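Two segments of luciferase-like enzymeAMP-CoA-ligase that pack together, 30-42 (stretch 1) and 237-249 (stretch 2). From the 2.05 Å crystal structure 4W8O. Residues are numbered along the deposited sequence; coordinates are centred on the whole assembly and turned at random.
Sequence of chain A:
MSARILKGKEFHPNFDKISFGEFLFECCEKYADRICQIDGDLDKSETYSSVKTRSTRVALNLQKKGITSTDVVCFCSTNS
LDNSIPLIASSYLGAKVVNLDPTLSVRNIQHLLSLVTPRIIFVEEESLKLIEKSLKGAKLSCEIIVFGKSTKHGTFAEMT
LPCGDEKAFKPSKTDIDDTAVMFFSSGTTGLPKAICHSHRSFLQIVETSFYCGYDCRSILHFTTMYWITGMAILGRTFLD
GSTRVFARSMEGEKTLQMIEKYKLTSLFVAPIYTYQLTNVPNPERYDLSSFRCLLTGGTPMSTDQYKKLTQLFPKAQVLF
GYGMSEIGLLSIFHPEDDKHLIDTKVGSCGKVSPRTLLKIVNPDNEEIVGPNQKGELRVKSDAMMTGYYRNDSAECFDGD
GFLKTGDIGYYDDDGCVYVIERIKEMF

Stretch 1, residues 30-42: KYADRICQIDGDL
Stretch 2 (237-249) TFLDGSTRVFARS

Parallel strand pairing between residues 30-42 and 237-249 of the luciferase-like AMP-CoA-ligase, stretches whose touching residues are at least 202 apart in sequence and that together bury 857 Å². Strand 35-39 lies beside strand 243-246, their N-to-C directions 11° apart and their axes 4.6 Å apart at closest approach. The register pairs Gln 37 with Arg 244 and Ile 38 with Val 245 (CA to CA 4.8 Å in each pair), then Asp 39 with Phe 246 (CA to CA 5.5 Å).

Backbone hydrogen bonds form a parallel ladder: Arg 244 N to Cys 36 O (3.0 Å), Ile 38 N to Arg 244 O (2.9 Å), Phe 246 N to Ile 38 O (3.1 Å) and Gly 40 N to Phe 246 O (2.8 Å). Ile 38 and Phe 246 are extended (phi/psi -132/123 and -131/157), whereas Cys 36 departs from this form at -77/-53. CA-H...O contacts fill in between the rungs, from Gln 37 CA to Arg 244 O (3.2 Å) and Val 245 CA to Ile 38 O (3.4 Å).

Side-chain hydrogen bonds extend the ladder at both ends. Thr 243 (chi1 m) donates from OG1 to Ile 35 O (2.7 Å), and its short branched side chain also brings CG2 within 3.8 Å of Ile 38 CG1. Beyond the strands, Asp 41 (chi1 m) accepts at OD2 from Arg 248 N (2.8 Å); water 3 joins its OD1 (2.7 Å) to Ser 249 N (2.8 Å). Asp 39 (chi1 t) is buried, with OD1 accepting from Asp 41 N (2.9 Å) and Leu 42 N (3.1 Å), so its carboxylate secures the turn out of the strand.

Gln 37, Arg 244, Asp 39 and Phe 246 share one sheet face. Gln 37 (p, t) and Arg 244 (t, t, p) are bridged by water 2, which donates to Gln 37 OE1 (2.9 Å) and accepts from Arg 244 NH2 (2.8 Å). Phe 246 (p, chi2 87°) turns its ring back across the strand pair, placing one face under Asp 39 CA, 3.9 Å from the ring centroid. Ile 38 (m, t) and Val 245 (t) occupy the other face, with Ile 38 CB 4.2 Å from Val 245 CG1.

Before the strands, Tyr 31 (m, chi2 -66°) opens a type I turn to Arg 34 and presents a ring face to Gly 241, whose CA lies 3.6 Å from the ring centroid. Glycine suits this place: phi/psi is 66/30, and an ideal CB would lie 2.3 Å from Tyr 31 CG. Lys 30 NZ donates to Tyr 31 OH (2.8 Å). Extended Arg 34 (m, t, t) makes a weak hydrogen bond from NH1 to Gly 241 O (3.4 Å). Cys 36 (t) sets SG 3.7 Å from Phe 238 CE1, an oblique sulfur-aromatic contact in the buried interior, while water 1 links Cys 36 O (2.9 Å) to Thr 237 OG1 (2.6 Å).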

# COMPACT_ATOMS: atom_id res chain seq x y z
N LYS A 30 -1.89 6.08 20.94
CA LYS A 30 -0.79 5.31 21.50
C LYS A 30 0.55 6.00 21.25
O LYS A 30 1.41 6.03 22.14
CB LYS A 30 -0.79 3.90 20.90
CG LYS A 30 -0.13 2.86 21.77
CD LYS A 30 -0.12 1.49 21.10
CE LYS A 30 0.78 0.53 21.87
NZ LYS A 30 1.30 -0.59 21.03
N TYR A 31 0.73 6.55 20.05
CA TYR A 31 2.01 7.12 19.63
C TYR A 31 1.96 8.63 19.42
O TYR A 31 2.69 9.16 18.60
CB TYR A 31 2.48 6.42 18.34
CG TYR A 31 2.52 4.92 18.50
CD1 TYR A 31 3.43 4.32 19.37
CD2 TYR A 31 1.64 4.09 17.79
CE1 TYR A 31 3.47 2.95 19.52
CE2 TYR A 31 1.68 2.72 17.95
CZ TYR A 31 2.59 2.16 18.81
OH TYR A 31 2.64 0.80 18.98
N ALA A 32 1.14 9.31 20.22
CA ALA A 32 0.83 10.74 20.03
C ALA A 32 2.03 11.67 19.81
O ALA A 32 1.99 12.55 18.94
CB ALA A 32 -0.00 11.23 21.21
N ASP A 33 3.08 11.51 20.61
CA ASP A 33 4.23 12.42 20.57
C ASP A 33 5.26 12.09 19.48
O ASP A 33 6.11 12.91 19.16
CB ASP A 33 4.91 12.48 21.93
CG ASP A 33 3.98 12.98 23.02
OD1 ASP A 33 2.96 13.62 22.69
OD2 ASP A 33 4.27 12.73 24.21
N ARG A 34 5.17 10.90 18.91
CA ARG A 34 6.08 10.50 17.82
C ARG A 34 5.77 11.23 16.51
O ARG A 34 4.69 11.80 16.35
CB ARG A 34 6.00 8.99 17.59
CG ARG A 34 6.44 8.17 18.79
CD ARG A 34 6.63 6.73 18.38
NE ARG A 34 6.98 5.89 19.51
CZ ARG A 34 7.20 4.58 19.44
NH1 ARG A 34 7.11 3.93 18.28
NH2 ARG A 34 7.51 3.91 20.54
N ILE A 35 6.73 11.20 15.59
CA ILE A 35 6.55 11.82 14.28
C ILE A 35 5.81 10.85 13.37
O ILE A 35 6.31 9.77 13.08
CB ILE A 35 7.89 12.20 13.60
CG1 ILE A 35 8.77 13.08 14.51
CG2 ILE A 35 7.62 12.90 12.27
CD1 ILE A 35 8.14 14.40 14.91
N CYS A 36 4.64 11.25 12.90
CA CYS A 36 3.84 10.41 12.00
C CYS A 36 4.39 10.43 10.57
O CYS A 36 4.64 9.37 9.98
CB CYS A 36 2.38 10.88 12.01
SG CYS A 36 1.29 10.03 10.85
N GLN A 37 4.57 11.63 10.03
CA GLN A 37 4.91 11.83 8.63
C GLN A 37 5.87 13.01 8.44
O GLN A 37 5.81 14.02 9.16
CB GLN A 37 3.63 12.06 7.80
CG GLN A 37 2.74 13.19 8.28
CD GLN A 37 1.56 13.48 7.35
OE1 GLN A 37 1.32 12.76 6.39
NE2 GLN A 37 0.82 14.54 7.64
N ILE A 38 6.75 12.85 7.45
CA ILE A 38 7.72 13.86 7.06
C ILE A 38 7.67 14.02 5.54
O ILE A 38 7.85 13.05 4.81
CB ILE A 38 9.17 13.46 7.45
CG1 ILE A 38 9.30 13.27 8.97
CG2 ILE A 38 10.16 14.52 6.97
CD1 ILE A 38 10.70 12.91 9.42
N ASP A 39 7.42 15.25 5.09
CA ASP A 39 7.63 15.64 3.70
C ASP A 39 9.13 15.88 3.44
O ASP A 39 9.67 16.93 3.79
CB ASP A 39 6.84 16.91 3.39
CG ASP A 39 6.82 17.24 1.91
OD1 ASP A 39 7.84 17.01 1.21
OD2 ASP A 39 5.79 17.75 1.43
N GLY A 40 9.78 14.91 2.81
CA GLY A 40 11.20 15.01 2.49
C GLY A 40 11.59 16.17 1.58
O GLY A 40 12.72 16.63 1.63
N ASP A 41 10.66 16.63 0.74
CA ASP A 41 10.94 17.73 -0.17
C ASP A 41 10.94 19.08 0.55
O ASP A 41 11.83 19.90 0.33
CB ASP A 41 9.92 17.77 -1.30
CG ASP A 41 10.07 16.60 -2.25
OD1 ASP A 41 11.21 16.23 -2.58
OD2 ASP A 41 9.04 16.06 -2.70
N LEU A 42 9.94 19.30 1.39
CA LEU A 42 9.77 20.57 2.10
C LEU A 42 10.44 20.60 3.47
O LEU A 42 10.54 21.68 4.07
CB LEU A 42 8.29 20.88 2.27
CG LEU A 42 7.48 21.04 0.98
CD1 LEU A 42 6.02 21.32 1.32
CD2 LEU A 42 8.06 22.14 0.10
N THR A 237 3.25 1.83 9.20
CA THR A 237 3.96 2.79 10.06
C THR A 237 3.10 3.22 11.25
O THR A 237 3.62 3.43 12.35
CB THR A 237 4.45 4.03 9.29
OG1 THR A 237 3.36 4.71 8.68
CG2 THR A 237 5.49 3.65 8.23
N PHE A 238 1.79 3.37 11.03
CA PHE A 238 0.87 3.64 12.13
C PHE A 238 0.93 2.53 13.18
O PHE A 238 0.94 2.81 14.37
CB PHE A 238 -0.57 3.78 11.62
CG PHE A 238 -0.97 5.18 11.28
CD1 PHE A 238 -0.45 5.83 10.16
CD2 PHE A 238 -1.90 5.86 12.07
CE1 PHE A 238 -0.83 7.12 9.85
CE2 PHE A 238 -2.28 7.15 11.75
CZ PHE A 238 -1.75 7.78 10.65
N LEU A 239 1.02 1.29 12.71
CA LEU A 239 0.88 0.11 13.56
C LEU A 239 1.79 0.12 14.78
O LEU A 239 1.36 -0.28 15.86
CB LEU A 239 1.11 -1.17 12.75
CG LEU A 239 0.92 -2.51 13.49
CD1 LEU A 239 0.33 -3.56 12.55
CD2 LEU A 239 2.21 -3.02 14.10
N ASP A 240 3.04 0.57 14.61
CA ASP A 240 4.01 0.62 15.72
C ASP A 240 4.63 2.01 15.92
O ASP A 240 5.73 2.14 16.48
CB ASP A 240 5.12 -0.43 15.51
CG ASP A 240 6.05 -0.10 14.36
OD1 ASP A 240 5.84 0.91 13.65
OD2 ASP A 240 7.01 -0.85 14.15
N GLY A 241 3.92 3.04 15.46
CA GLY A 241 4.31 4.41 15.69
C GLY A 241 5.60 4.81 15.00
O GLY A 241 6.32 5.68 15.48
N SER A 242 5.88 4.19 13.87
CA SER A 242 7.02 4.56 13.05
C SER A 242 6.73 5.81 12.24
O SER A 242 5.61 6.34 12.28
CB SER A 242 7.37 3.41 12.11
OG SER A 242 7.68 2.24 12.84
N THR A 243 7.73 6.29 11.51
CA THR A 243 7.62 7.51 10.73
C THR A 243 7.62 7.18 9.25
O THR A 243 8.46 6.42 8.78
CB THR A 243 8.80 8.45 11.04
OG1 THR A 243 8.77 8.80 12.43
CG2 THR A 243 8.73 9.73 10.21
N ARG A 244 6.65 7.74 8.52
CA ARG A 244 6.60 7.63 7.06
C ARG A 244 7.21 8.87 6.43
O ARG A 244 6.79 10.00 6.74
CB ARG A 244 5.16 7.46 6.59
CG ARG A 244 5.01 7.12 5.11
CD ARG A 244 3.59 6.71 4.75
NE ARG A 244 2.63 7.78 5.06
CZ ARG A 244 2.38 8.84 4.30
NH1 ARG A 244 3.00 9.01 3.13
NH2 ARG A 244 1.49 9.74 4.69
N VAL A 245 8.19 8.67 5.55
CA VAL A 245 8.79 9.76 4.79
C VAL A 245 8.44 9.63 3.31
O VAL A 245 8.45 8.54 2.75
CB VAL A 245 10.32 9.80 4.98
CG1 VAL A 245 10.91 11.10 4.42
CG2 VAL A 245 10.68 9.64 6.46
N PHE A 246 8.09 10.75 2.68
CA PHE A 246 7.78 10.74 1.26
C PHE A 246 8.52 11.85 0.52
O PHE A 246 8.93 12.85 1.11
CB PHE A 246 6.26 10.83 1.02
CG PHE A 246 5.63 12.07 1.60
CD1 PHE A 246 5.58 13.25 0.87
CD2 PHE A 246 5.08 12.04 2.88
CE1 PHE A 246 5.00 14.38 1.41
CE2 PHE A 246 4.50 13.18 3.42
CZ PHE A 246 4.47 14.35 2.69
N ALA A 247 8.69 11.65 -0.78
CA ALA A 247 9.22 12.65 -1.68
C ALA A 247 8.54 12.45 -3.04
O ALA A 247 8.16 11.33 -3.41
CB ALA A 247 10.72 12.52 -1.79
N ARG A 248 8.39 13.54 -3.77
CA ARG A 248 7.62 13.53 -5.00
C ARG A 248 8.29 12.70 -6.09
O ARG A 248 7.63 11.93 -6.78
CB ARG A 248 7.40 14.95 -5.52
CG ARG A 248 6.10 15.09 -6.27
CD ARG A 248 4.94 15.32 -5.30
NE ARG A 248 4.85 16.73 -4.90
CZ ARG A 248 4.36 17.70 -5.68
NH1 ARG A 248 4.32 18.95 -5.23
NH2 ARG A 248 3.93 17.43 -6.91
N SER A 249 9.60 12.86 -6.22
CA SER A 249 10.35 12.23 -7.29
C SER A 249 11.60 11.59 -6.75
O SER A 249 12.26 12.12 -5.86
CB SER A 249 10.76 13.26 -8.34
OG SER A 249 9.63 13.81 -8.96
O HOH W 1 3.05 6.98 9.90
O HOH W 2 0.07 10.27 7.02
O HOH W 3 11.05 14.91 -4.98